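Local coordinates for protein proteinase K (Serratia sp., PDB 2B6N) that cleaves peptide bonds as a calcium-binding serine endopeptidase of the subtilase (peptidase S8) family, made by a psychrotrophic bacterium, at residues 57-62 with 96-101; 72-77 with 207-212; 86-91 with 234-239; 137-142 with 167-172; 179-184 with 198-203. One frame throughout, in Å; residues are numbered along the deposited sequence.

Overall arrangement
All five contacts belong to the subtilase fold, a parallel seven-stranded sheet flanked by helices. Contacts 1 and 5 hold the first and last strand pairs of that sheet, their centres about 28 Å apart on opposite sides of the chain's centre. Contact 2, about 16 Å from contact 1 between centres, sets helix 72-81, which bears the predicted catalytic His72, against strand 206-209. The same helix joins the two strands of contact 1, and the loop after it meets helix 223-240 in contact 3. Contact 4 joins helix 137-148 to strand 167-168. Along the chain, contacts 1, 2 and 3 interleave; 4 and then 5 fall within the long spans that 2 and 3 close, which unite distant sequence.

Contact 1. Residues 57-62 with 96-101; sequences YDFIDN and VRVLNC
The guanidinium of Arg97 has Ile60 CB over one face, 3.7 Å above its plane, while Asp58 OD2 and water 1 lie at its edge. Phe59 has a similar division: Tyr57 CD2 sits over the centre of one ring face, and Val96 CG1 and the carbonyl oxygen of Arg97 come to the ring edge. They lie at the C-terminal ends of strands 53-58 and 92-97, the edge pair of the parallel sheet, joined through helix 72-81 as a beta-alpha-beta unit. Two backbone bonds carry the pairing: Arg97 N to Tyr57 O, 2.9 Å, and Phe59 N to Arg97 O, 2.8 Å. Beyond the strands the chain turns round Asp58, whose OD1 takes the N-H groups of both Ile60 and Asp61, the former closing an Asx turn. OD2 makes the salt bridge: its syn lone pair receives Arg97 NH1 at 2.9 Å in a fairly straight bond (161°), although carboxylate and guanidinium planes stand 76° apart. Arg97 reaches it with an extended chain, CG anti to the backbone N (chi1 175°), alongside Asp58. A weaker bridge runs from NH1 to Asp61 OD2. Both acidic groups would be expected to stabilise the positive charge. Ile60 crosses the arginine at about a right angle and sends CD1 to Val98 O, 3.5 Å away. Deeper in, Val96 and Val98 pack on helix 107-120, and Leu99 approaches the predicted catalytic Asp39 and His72. Cys101 ends the segment in a disulfide with Cys69. At the outer end, water 1 accepts from Arg97 NH2 and donates to Asp61 OD1, each at 3.0 Å.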
# COMPACT_ATOMS: atom_id res chain seq x y z
N TYR A 57 -13.81 -10.55 1.90
CA TYR A 57 -13.89 -11.98 2.19
C TYR A 57 -12.75 -12.37 3.09
O TYR A 57 -11.68 -11.75 3.05
CB TYR A 57 -13.84 -12.86 0.91
CG TYR A 57 -14.41 -14.23 1.21
CD1 TYR A 57 -15.78 -14.41 1.27
CD2 TYR A 57 -13.58 -15.32 1.48
CE1 TYR A 57 -16.33 -15.64 1.56
CE2 TYR A 57 -14.12 -16.59 1.79
CZ TYR A 57 -15.51 -16.72 1.83
OH TYR A 57 -16.11 -17.92 2.14
N ASP A 58 -12.99 -13.39 3.92
CA ASP A 58 -11.99 -13.92 4.82
C ASP A 58 -11.59 -15.34 4.37
O ASP A 58 -12.35 -16.29 4.58
CB ASP A 58 -12.53 -13.88 6.26
CG ASP A 58 -11.54 -14.42 7.30
OD1 ASP A 58 -10.56 -15.10 6.93
OD2 ASP A 58 -11.75 -14.16 8.50
N PHE A 59 -10.42 -15.46 3.75
CA PHE A 59 -9.89 -16.76 3.31
C PHE A 59 -9.18 -17.56 4.40
O PHE A 59 -8.80 -18.71 4.18
CB PHE A 59 -9.03 -16.60 2.04
CG PHE A 59 -9.84 -16.19 0.84
CD1 PHE A 59 -9.87 -14.85 0.43
CD2 PHE A 59 -10.62 -17.14 0.16
CE1 PHE A 59 -10.64 -14.47 -0.68
CE2 PHE A 59 -11.39 -16.77 -0.93
CZ PHE A 59 -11.41 -15.43 -1.36
N ILE A 60 -9.02 -16.98 5.59
CA ILE A 60 -8.54 -17.77 6.73
C ILE A 60 -9.71 -18.57 7.34
O ILE A 60 -9.62 -19.80 7.48
CB ILE A 60 -7.88 -16.87 7.80
CG1 ILE A 60 -6.69 -16.13 7.18
CG2 ILE A 60 -7.46 -17.70 9.04
CD1 ILE A 60 -5.52 -17.04 6.73
N ASP A 61 -10.80 -17.87 7.66
CA ASP A 61 -11.98 -18.49 8.30
C ASP A 61 -13.01 -19.03 7.32
O ASP A 61 -13.94 -19.75 7.71
CB ASP A 61 -12.66 -17.52 9.27
CG ASP A 61 -11.79 -17.20 10.48
OD1 ASP A 61 -10.85 -17.96 10.79
OD2 ASP A 61 -12.08 -16.17 11.13
N ASN A 62 -12.86 -18.67 6.05
CA ASN A 62 -13.82 -19.00 5.00
C ASN A 62 -15.23 -18.43 5.24
O ASN A 62 -16.24 -19.17 5.30
CB ASN A 62 -13.85 -20.51 4.73
CG ASN A 62 -14.59 -20.86 3.46
OD1 ASN A 62 -14.67 -20.04 2.53
ND2 ASN A 62 -15.14 -22.07 3.39
N VAL A 96 -9.66 -7.87 2.56
CA VAL A 96 -9.56 -9.22 2.00
C VAL A 96 -8.56 -9.95 2.88
O VAL A 96 -7.36 -9.72 2.77
CB VAL A 96 -9.15 -9.19 0.51
CG1 VAL A 96 -9.16 -10.60 -0.08
CG2 VAL A 96 -10.13 -8.32 -0.27
N ARG A 97 -9.06 -10.78 3.79
CA ARG A 97 -8.18 -11.41 4.79
C ARG A 97 -7.56 -12.71 4.28
O ARG A 97 -8.26 -13.73 4.05
CB ARG A 97 -8.92 -11.59 6.13
CG ARG A 97 -8.10 -12.35 7.17
CD ARG A 97 -8.80 -12.37 8.54
NE ARG A 97 -7.96 -12.95 9.58
CZ ARG A 97 -8.29 -14.00 10.35
NH1 ARG A 97 -9.46 -14.62 10.22
NH2 ARG A 97 -7.42 -14.42 11.27
N VAL A 98 -6.24 -12.67 4.11
CA VAL A 98 -5.49 -13.84 3.62
C VAL A 98 -4.38 -14.24 4.59
O VAL A 98 -3.65 -15.22 4.35
CB VAL A 98 -4.93 -13.64 2.20
CG1 VAL A 98 -6.05 -13.32 1.22
CG2 VAL A 98 -3.85 -12.54 2.16
N LEU A 99 -4.26 -13.47 5.67
CA LEU A 99 -3.21 -13.71 6.66
C LEU A 99 -3.87 -13.88 8.00
O LEU A 99 -4.83 -13.16 8.30
CB LEU A 99 -2.21 -12.53 6.71
CG LEU A 99 -1.47 -12.19 5.41
CD1 LEU A 99 -0.46 -11.07 5.66
CD2 LEU A 99 -0.78 -13.45 4.86
N ASN A 100 -3.38 -14.83 8.79
CA ASN A 100 -4.01 -15.19 10.07
C ASN A 100 -3.66 -14.23 11.25
O ASN A 100 -3.04 -13.17 11.05
CB ASN A 100 -3.73 -16.68 10.42
CG ASN A 100 -2.26 -16.97 10.63
OD1 ASN A 100 -1.49 -16.11 11.05
ND2 ASN A 100 -1.87 -18.22 10.37
N CYS A 101 -4.10 -14.58 12.47
CA CYS A 101 -3.88 -13.72 13.63
C CYS A 101 -2.40 -13.49 13.94
O CYS A 101 -2.03 -12.49 14.56
CB CYS A 101 -4.63 -14.26 14.87
SG CYS A 101 -6.47 -14.30 14.75
O HOH W 1 -8.88 -16.64 12.59

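Contact 2. Residues 72-77 with 207-212; sequences HGTHVA and TSSWYT
Ser208 and His75 form the tight centre of this contact, where helix 72-81 of the subtilase fold crosses strand 206-209; the axes of the short segments 72-77 and 207-209 come within 6.2 Å, with 111° between their directions. Ser208 CB sits squarely over the imidazole of His75, 3.4 Å from the ring centroid and 8° off the normal, a CH-pi contact. The hydroxyl of the same serine, anti to its backbone N (chi1 -169°), donates to His75 O at 2.8 Å, in the carbonyl plane and on a lone pair. One residue on, Ser209 OG donates to Thr74 O, also at 2.8 Å but from well above that carbonyl's plane. Two successive helical carbonyls are thus gripped by two successive serines, and Ser209 O receives a CA-H...O contact from His75 CA at 3.1 Å. The imidazole is further fixed by a bond from NE2 to Asn218 O, on the strand paired with 206-209.

Towards the partly exposed side, packing is looser. Thr74 CG2 rests against the backbone of Trp210, and Tyr211 CB lies 3.9 Å from Thr74 OG1, whose polar partners are Asp68 and the Leu43 N-H. ND1 of His72, the predicted charge-relay histidine, is hydrogen-bonded to Asp39, and NE2 weakly to Ser224. The indole of Trp210 swings back to the first helical turn, presenting its edge to His75 CB and placing CZ3 3.6 Å from His72 N.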
# COMPACT_ATOMS: atom_id res chain seq x y z
N HIS A 72 -1.77 -5.61 11.63
CA HIS A 72 -1.06 -5.26 10.39
C HIS A 72 -2.02 -4.68 9.32
O HIS A 72 -1.78 -3.61 8.79
CB HIS A 72 -0.37 -6.52 9.87
CG HIS A 72 0.65 -6.29 8.79
ND1 HIS A 72 0.37 -6.51 7.46
CD2 HIS A 72 1.96 -5.94 8.85
CE1 HIS A 72 1.46 -6.28 6.74
NE2 HIS A 72 2.44 -5.93 7.56
N GLY A 73 -3.11 -5.38 9.01
CA GLY A 73 -4.01 -4.91 7.96
C GLY A 73 -4.72 -3.61 8.27
O GLY A 73 -4.98 -2.81 7.38
N THR A 74 -5.07 -3.41 9.55
CA THR A 74 -5.68 -2.17 10.00
C THR A 74 -4.71 -0.97 9.83
O THR A 74 -5.12 0.14 9.48
CB THR A 74 -6.11 -2.31 11.46
OG1 THR A 74 -7.09 -3.36 11.54
CG2 THR A 74 -6.74 -1.00 11.98
N HIS A 75 -3.43 -1.21 10.09
CA HIS A 75 -2.39 -0.18 10.01
C HIS A 75 -2.21 0.17 8.54
O HIS A 75 -2.23 1.33 8.16
CB HIS A 75 -1.11 -0.72 10.63
CG HIS A 75 -0.07 0.32 10.88
ND1 HIS A 75 0.85 0.70 9.92
CD2 HIS A 75 0.23 1.05 11.98
CE1 HIS A 75 1.65 1.63 10.41
NE2 HIS A 75 1.29 1.86 11.67
N VAL A 76 -2.10 -0.87 7.71
CA VAL A 76 -1.92 -0.68 6.26
C VAL A 76 -3.12 0.08 5.69
O VAL A 76 -2.95 1.06 4.97
CB VAL A 76 -1.70 -2.05 5.55
CG1 VAL A 76 -1.78 -1.91 4.03
CG2 VAL A 76 -0.34 -2.63 5.96
N ALA A 77 -4.33 -0.35 6.08
CA ALA A 77 -5.56 0.30 5.62
C ALA A 77 -5.65 1.76 6.06
O ALA A 77 -6.08 2.62 5.28
CB ALA A 77 -6.79 -0.49 6.11
N THR A 207 3.19 5.92 11.51
CA THR A 207 2.06 5.84 12.43
C THR A 207 0.74 5.71 11.68
O THR A 207 0.51 6.40 10.66
CB THR A 207 2.00 7.07 13.36
OG1 THR A 207 3.27 7.23 14.01
CG2 THR A 207 0.90 6.85 14.42
N SER A 208 -0.13 4.84 12.19
CA SER A 208 -1.44 4.59 11.58
C SER A 208 -2.35 3.90 12.60
O SER A 208 -1.97 3.74 13.76
CB SER A 208 -1.29 3.73 10.31
OG SER A 208 -2.50 3.69 9.57
N SER A 209 -3.54 3.50 12.16
CA SER A 209 -4.53 2.84 13.00
C SER A 209 -4.06 1.43 13.41
O SER A 209 -3.17 0.86 12.78
CB SER A 209 -5.86 2.76 12.23
OG SER A 209 -5.58 2.53 10.87
N TRP A 210 -4.65 0.89 14.47
CA TRP A 210 -4.29 -0.44 14.98
C TRP A 210 -5.57 -1.10 15.50
O TRP A 210 -6.54 -0.41 15.79
CB TRP A 210 -3.26 -0.31 16.11
CG TRP A 210 -2.56 -1.61 16.53
CD1 TRP A 210 -2.63 -2.25 17.74
CD2 TRP A 210 -1.67 -2.38 15.72
NE1 TRP A 210 -1.84 -3.38 17.74
CE2 TRP A 210 -1.23 -3.48 16.51
CE3 TRP A 210 -1.19 -2.25 14.40
CZ2 TRP A 210 -0.34 -4.44 16.02
CZ3 TRP A 210 -0.28 -3.20 13.92
CH2 TRP A 210 0.13 -4.29 14.74
N TYR A 211 -5.55 -2.42 15.62
CA TYR A 211 -6.77 -3.21 15.81
C TYR A 211 -7.28 -3.31 17.26
O TYR A 211 -8.39 -3.77 17.48
CB TYR A 211 -6.57 -4.62 15.24
CG TYR A 211 -5.90 -5.59 16.22
CD1 TYR A 211 -6.62 -6.67 16.76
CD2 TYR A 211 -4.57 -5.43 16.61
CE1 TYR A 211 -6.02 -7.56 17.68
CE2 TYR A 211 -3.97 -6.31 17.52
CZ TYR A 211 -4.70 -7.37 18.03
OH TYR A 211 -4.09 -8.24 18.93
N THR A 212 -6.50 -2.85 18.23
CA THR A 212 -6.81 -3.12 19.65
C THR A 212 -8.00 -2.30 20.20
O THR A 212 -8.62 -2.72 21.19
CB THR A 212 -5.57 -2.96 20.54
OG1 THR A 212 -5.00 -1.66 20.33
CG2 THR A 212 -4.52 -4.03 20.22

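Contact 3. Residues 86-91 with 234-239; sequences GVAKNV and AALYLD
Ala235 is the first residue of the helical segment 234-239 to meet the loop 86-91, and its methyl serves two partners at once: CB lies 3.9 Å from Val91 CG2 and 4.0 Å from Ala88 CB. Those two loop residues are the ends of a type I beta turn, closed by Val91 N to Ala88 O at 3.2 Å, which brings both side chains towards the helix. The branch of Val91 that does the touching, CG2, stands anti to its backbone N.

Helix 223-240, which carries this segment, is the buried helix of the subtilase fold with the predicted nucleophile Ser224 near its start. The loop, lying between helix 72-81 and strand 92-97, packs near the helix's C-terminal end.

Leu236 comes next and reaches farther. With CG anti to the carbonyl carbon (chi1 -62°), its two methyls divide the loop between them. CD1 meets Val87 CG1 at 3.8 Å, the leucine and valine side chains crossing at about a right angle. CD2 lies 3.7 Å from the carbonyl oxygen of Val87 and 3.9 Å from Ala88 CB. Val87 O is not left to this apolar neighbour alone, since it is hydrogen-bonded to Tyr24 OH. No hydrogen bond joins the two segments; the side chains that meet are all apolar.

Tyr237 and Leu238 pack on helix 246-256, and Asp239 OD2 accepts from the N-H of Asp29.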
# COMPACT_ATOMS: atom_id res chain seq x y z
N GLY A 86 -4.19 8.78 6.81
CA GLY A 86 -4.31 8.30 5.44
C GLY A 86 -4.04 9.28 4.32
O GLY A 86 -4.21 10.49 4.46
N VAL A 87 -3.62 8.72 3.18
CA VAL A 87 -3.35 9.47 1.94
C VAL A 87 -4.65 9.94 1.26
O VAL A 87 -4.75 11.10 0.82
CB VAL A 87 -2.51 8.59 0.95
CG1 VAL A 87 -2.33 9.29 -0.40
CG2 VAL A 87 -1.14 8.27 1.54
N ALA A 88 -5.62 9.03 1.17
CA ALA A 88 -6.84 9.23 0.39
C ALA A 88 -8.04 9.15 1.34
O ALA A 88 -8.60 8.08 1.58
CB ALA A 88 -6.96 8.17 -0.71
N LYS A 89 -8.40 10.30 1.89
CA LYS A 89 -9.23 10.38 3.08
C LYS A 89 -10.72 10.10 2.87
O LYS A 89 -11.49 10.08 3.84
CB LYS A 89 -9.01 11.73 3.77
CG LYS A 89 -7.51 11.95 4.15
CD LYS A 89 -7.30 13.24 4.89
CE LYS A 89 -5.82 13.46 5.21
NZ LYS A 89 -5.25 12.51 6.23
N ASN A 90 -11.12 9.87 1.62
CA ASN A 90 -12.52 9.48 1.34
C ASN A 90 -12.65 8.21 0.49
O ASN A 90 -13.72 7.93 -0.09
CB ASN A 90 -13.30 10.63 0.69
CG ASN A 90 -14.80 10.46 0.81
OD1 ASN A 90 -15.55 10.70 -0.16
ND2 ASN A 90 -15.25 10.07 1.99
N VAL A 91 -11.56 7.44 0.41
CA VAL A 91 -11.57 6.19 -0.35
C VAL A 91 -12.44 5.14 0.35
O VAL A 91 -12.57 5.16 1.58
CB VAL A 91 -10.13 5.64 -0.57
CG1 VAL A 91 -9.58 4.98 0.70
CG2 VAL A 91 -10.07 4.68 -1.76
N ALA A 234 -2.29 6.13 -5.79
CA ALA A 234 -3.09 5.57 -6.91
C ALA A 234 -4.57 5.95 -6.79
O ALA A 234 -5.20 6.37 -7.78
CB ALA A 234 -2.93 4.04 -6.96
N ALA A 235 -5.13 5.82 -5.58
CA ALA A 235 -6.53 6.19 -5.33
C ALA A 235 -6.78 7.66 -5.58
O ALA A 235 -7.82 8.02 -6.13
CB ALA A 235 -6.96 5.82 -3.91
N LEU A 236 -5.84 8.53 -5.18
CA LEU A 236 -5.94 9.96 -5.52
C LEU A 236 -6.00 10.18 -7.02
O LEU A 236 -6.84 10.95 -7.51
CB LEU A 236 -4.75 10.75 -4.97
CG LEU A 236 -4.54 10.80 -3.45
CD1 LEU A 236 -3.34 11.69 -3.11
CD2 LEU A 236 -5.78 11.29 -2.72
N TYR A 237 -5.12 9.51 -7.76
CA TYR A 237 -5.04 9.69 -9.21
C TYR A 237 -6.31 9.18 -9.90
O TYR A 237 -6.74 9.73 -10.89
CB TYR A 237 -3.84 8.96 -9.81
CG TYR A 237 -2.47 9.48 -9.42
CD1 TYR A 237 -1.33 8.85 -9.91
CD2 TYR A 237 -2.30 10.57 -8.55
CE1 TYR A 237 -0.05 9.30 -9.59
CE2 TYR A 237 -1.01 11.03 -8.21
CZ TYR A 237 0.11 10.37 -8.74
OH TYR A 237 1.39 10.75 -8.42
N LEU A 238 -6.91 8.12 -9.35
CA LEU A 238 -8.12 7.53 -9.92
C LEU A 238 -9.39 8.33 -9.57
O LEU A 238 -10.41 8.21 -10.26
CB LEU A 238 -8.24 6.06 -9.49
CG LEU A 238 -7.37 5.06 -10.25
CD1 LEU A 238 -7.31 3.70 -9.51
CD2 LEU A 238 -7.83 4.88 -11.71
N ASP A 239 -9.32 9.11 -8.50
CA ASP A 239 -10.36 10.11 -8.18
C ASP A 239 -10.24 11.25 -9.20
O ASP A 239 -11.23 11.64 -9.84
CB ASP A 239 -10.13 10.60 -6.74
CG ASP A 239 -11.08 11.71 -6.29
OD1 ASP A 239 -11.95 12.16 -7.06
OD2 ASP A 239 -10.93 12.15 -5.13

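Contact 4. Residues 137-142 with 167-172; sequences QATDDA and YSPARA
Asp140 is the polar focus of this contact, which in the subtilase fold ties the first turns of helix 137-148 to strand 167-168 and the type I turn Pro169-Ala172 that follows it. By charge, its OD2 forms a salt bridge with Arg171. The syn lone pair receives NE at 2.6 Å, close to the guanidinium plane, and NH2 adds a weak bond at 3.1 Å; the two flat groups are turned 44° apart. Arg171 gets there with CG between its backbone N and carbonyl carbon (chi1 75°) and an extended chain beyond, meeting the aspartate at about a right angle.

An uncharged donor, the hydroxyl of Ser168, meets the other oxygen, OD1, at 2.7 Å from the syn side, 27° out of the carboxylate plane. Ser168 OG is also bonded to Ser136 N, so it links the carboxylate to the residue just ahead of the helix. The buried carboxylate therefore has donors on both oxygens, which would favour its charged form.

Carbon contacts are few and long. Ala172 CB approaches Asp140 CB at 4.0 Å, and Thr139 CG2 touches Pro169 CB at 4.2 Å; the peptide bond before that proline is cis. At the exposed margin, Gln137 bends at chi2 and crosses Arg171 at about a right angle. Its OE1 is 3.3 Å from Arg171 NH2 without making a hydrogen bond, while NE2 donates to Asp141 OD1, 2.7 Å away.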
# COMPACT_ATOMS: atom_id res chain seq x y z
N GLN A 137 5.62 -18.38 -9.43
CA GLN A 137 4.99 -17.99 -10.69
C GLN A 137 3.46 -18.02 -10.57
O GLN A 137 2.77 -17.22 -11.18
CB GLN A 137 5.45 -18.87 -11.85
CG GLN A 137 4.97 -18.37 -13.21
CD GLN A 137 5.51 -17.01 -13.55
OE1 GLN A 137 6.68 -16.71 -13.31
NE2 GLN A 137 4.64 -16.14 -14.10
N ALA A 138 2.93 -18.96 -9.77
CA ALA A 138 1.48 -19.05 -9.53
C ALA A 138 0.94 -17.75 -8.92
O ALA A 138 -0.11 -17.22 -9.36
CB ALA A 138 1.15 -20.27 -8.63
N THR A 139 1.66 -17.23 -7.92
CA THR A 139 1.29 -15.97 -7.31
C THR A 139 1.41 -14.80 -8.30
O THR A 139 0.51 -13.97 -8.42
CB THR A 139 2.14 -15.66 -6.05
OG1 THR A 139 1.99 -16.73 -5.11
CG2 THR A 139 1.67 -14.34 -5.40
N ASP A 140 2.53 -14.75 -9.01
CA ASP A 140 2.75 -13.72 -10.03
C ASP A 140 1.66 -13.72 -11.12
O ASP A 140 1.19 -12.66 -11.54
CB ASP A 140 4.13 -13.89 -10.68
CG ASP A 140 5.28 -13.85 -9.67
OD1 ASP A 140 5.11 -13.33 -8.54
OD2 ASP A 140 6.37 -14.34 -10.04
N ASP A 141 1.27 -14.92 -11.57
CA ASP A 141 0.23 -15.04 -12.58
C ASP A 141 -1.09 -14.47 -12.10
O ASP A 141 -1.82 -13.83 -12.87
CB ASP A 141 -0.01 -16.50 -12.96
CG ASP A 141 1.09 -17.08 -13.84
OD1 ASP A 141 1.92 -16.32 -14.40
OD2 ASP A 141 1.11 -18.32 -13.93
N ALA A 142 -1.43 -14.75 -10.84
CA ALA A 142 -2.69 -14.27 -10.30
C ALA A 142 -2.68 -12.74 -10.24
O ALA A 142 -3.69 -12.11 -10.56
CB ALA A 142 -3.00 -14.89 -8.92
N TYR A 167 11.50 -12.52 -4.81
CA TYR A 167 10.30 -12.71 -3.97
C TYR A 167 9.03 -12.44 -4.76
O TYR A 167 9.05 -11.65 -5.70
CB TYR A 167 10.34 -11.78 -2.75
CG TYR A 167 11.63 -11.90 -1.97
CD1 TYR A 167 12.66 -10.99 -2.15
CD2 TYR A 167 11.82 -12.95 -1.06
CE1 TYR A 167 13.86 -11.11 -1.44
CE2 TYR A 167 13.00 -13.07 -0.36
CZ TYR A 167 14.02 -12.15 -0.56
OH TYR A 167 15.18 -12.28 0.15
N SER A 168 7.94 -13.10 -4.37
CA SER A 168 6.61 -12.88 -4.95
C SER A 168 5.63 -12.39 -3.87
O SER A 168 5.66 -12.90 -2.75
CB SER A 168 6.05 -14.17 -5.58
OG SER A 168 6.78 -14.52 -6.75
N PRO A 169 4.73 -11.45 -4.23
CA PRO A 169 4.54 -10.88 -5.58
C PRO A 169 5.46 -9.73 -5.98
O PRO A 169 5.25 -9.13 -7.05
CB PRO A 169 3.09 -10.39 -5.53
CG PRO A 169 2.94 -9.90 -4.12
CD PRO A 169 3.71 -10.95 -3.28
N ALA A 170 6.47 -9.42 -5.17
CA ALA A 170 7.42 -8.32 -5.49
C ALA A 170 7.94 -8.32 -6.94
O ALA A 170 8.02 -7.26 -7.59
CB ALA A 170 8.61 -8.30 -4.49
N ARG A 171 8.28 -9.50 -7.44
CA ARG A 171 8.89 -9.61 -8.77
C ARG A 171 7.88 -9.59 -9.90
O ARG A 171 8.26 -9.46 -11.09
CB ARG A 171 9.76 -10.89 -8.85
CG ARG A 171 8.91 -12.15 -8.98
CD ARG A 171 9.76 -13.44 -8.98
NE ARG A 171 8.93 -14.53 -9.52
CZ ARG A 171 9.37 -15.67 -10.06
NH1 ARG A 171 10.65 -15.95 -10.18
NH2 ARG A 171 8.47 -16.55 -10.50
N ALA A 172 6.59 -9.74 -9.56
CA ALA A 172 5.54 -9.86 -10.59
C ALA A 172 5.63 -8.65 -11.53
O ALA A 172 5.62 -7.51 -11.09
CB ALA A 172 4.15 -9.96 -9.96

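Contact 5. Residues 179-184 with 198-203; sequences GSTTSN and DIYAPG
Tyr200 and Thr181 cross obliquely in this parallel strand pair, the methyl CG2 of the threonine 3.7 Å from Tyr200 CD2. That methyl stands anti to the carbonyl carbon, which puts OG1 between the backbone N and the carbonyl (chi1 60°), near the backbone of Pro202. On its own face of the sheet the tyrosine leans across its partner strand: CD2 comes within 3.4 Å of Gly179 C, and Ser180 N lies at the ring edge. Gly179 has no side chain, and the ring settles directly against its backbone.

On the other face Ser180 and Ala201 point together. Ser180 OG, anti to the backbone N, approaches Gly203 CA at 3.0 Å, the tightest side-chain approach in the contact; the hydroxyl itself is bonded to Ser188. Between the strands runs an unbroken parallel ladder: Gly179 N to Ile199 O, Ala201 N to Gly179 O, Thr181 N to Ala201 O, and Gly203 N to Thr181 O. The last, 3.0 Å long, is almost straight at 176°. The short strand axes open to 43°, a strong twist.

This pair is the last in the parallel subtilase sheet, with 199-202 outermost of the seven parallel strands. Ala201 and Ile199 pack on helix 223-240, Tyr200 OH bonds to Ala265 O and its backbone to Lys272 and Leu274 at strand 272-273, and Pro202 rests on helix 8-13, whose Asp11 binds calcium.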
# COMPACT_ATOMS: atom_id res chain seq x y z
N GLY A 179 9.66 0.06 -2.54
CA GLY A 179 10.70 0.05 -1.50
C GLY A 179 10.41 1.09 -0.43
O GLY A 179 9.55 1.95 -0.60
N SER A 180 11.14 0.99 0.69
CA SER A 180 10.89 1.80 1.89
C SER A 180 11.99 2.84 2.12
O SER A 180 13.18 2.53 1.95
CB SER A 180 10.82 0.87 3.11
OG SER A 180 10.70 1.62 4.30
N THR A 181 11.60 4.05 2.56
CA THR A 181 12.56 5.09 2.96
C THR A 181 12.35 5.56 4.39
O THR A 181 11.30 5.32 4.98
CB THR A 181 12.47 6.34 2.07
OG1 THR A 181 11.14 6.89 2.16
CG2 THR A 181 12.77 6.00 0.59
N THR A 182 13.36 6.26 4.92
CA THR A 182 13.31 6.90 6.23
C THR A 182 13.01 8.39 6.10
O THR A 182 12.97 8.94 4.99
CB THR A 182 14.63 6.75 6.97
OG1 THR A 182 15.61 7.62 6.38
CG2 THR A 182 15.14 5.29 6.91
N SER A 183 12.82 9.05 7.24
CA SER A 183 12.51 10.49 7.26
C SER A 183 13.65 11.40 6.81
O SER A 183 13.42 12.61 6.65
CB SER A 183 11.98 10.92 8.64
OG SER A 183 12.96 10.71 9.66
N ASN A 184 14.85 10.86 6.61
CA ASN A 184 15.93 11.68 6.02
C ASN A 184 16.20 11.32 4.55
O ASN A 184 17.21 11.73 3.98
CB ASN A 184 17.22 11.68 6.86
CG ASN A 184 17.98 10.36 6.81
OD1 ASN A 184 17.61 9.43 6.10
ND2 ASN A 184 19.06 10.28 7.59
N ASP A 198 9.52 -0.33 -8.48
CA ASP A 198 8.98 0.75 -9.30
C ASP A 198 9.16 2.13 -8.68
O ASP A 198 9.32 3.13 -9.39
CB ASP A 198 7.51 0.48 -9.61
CG ASP A 198 7.33 -0.75 -10.47
OD1 ASP A 198 7.73 -0.69 -11.66
OD2 ASP A 198 6.89 -1.79 -9.96
N ILE A 199 9.17 2.18 -7.34
CA ILE A 199 9.12 3.47 -6.63
C ILE A 199 9.50 3.23 -5.16
O ILE A 199 9.44 2.09 -4.68
CB ILE A 199 7.69 4.11 -6.75
CG1 ILE A 199 7.69 5.61 -6.44
CG2 ILE A 199 6.66 3.32 -5.91
CD1 ILE A 199 6.48 6.33 -7.02
N TYR A 200 9.90 4.30 -4.48
CA TYR A 200 10.17 4.28 -3.05
C TYR A 200 9.11 5.14 -2.35
O TYR A 200 8.59 6.11 -2.93
CB TYR A 200 11.55 4.87 -2.77
CG TYR A 200 12.70 3.88 -2.76
CD1 TYR A 200 13.61 3.83 -3.83
CD2 TYR A 200 12.90 3.03 -1.68
CE1 TYR A 200 14.67 2.92 -3.83
CE2 TYR A 200 13.97 2.13 -1.66
CZ TYR A 200 14.85 2.09 -2.73
OH TYR A 200 15.90 1.19 -2.67
N ALA A 201 8.80 4.79 -1.10
CA ALA A 201 7.82 5.54 -0.30
C ALA A 201 8.21 5.40 1.18
O ALA A 201 8.92 4.45 1.55
CB ALA A 201 6.40 4.99 -0.54
N PRO A 202 7.78 6.36 2.03
CA PRO A 202 8.04 6.26 3.48
C PRO A 202 7.61 4.94 4.08
O PRO A 202 6.45 4.53 3.94
CB PRO A 202 7.19 7.39 4.06
CG PRO A 202 7.25 8.45 2.99
CD PRO A 202 7.06 7.61 1.71
N GLY A 203 8.54 4.28 4.76
CA GLY A 203 8.23 2.99 5.38
C GLY A 203 8.80 2.77 6.76
O GLY A 203 8.37 1.86 7.45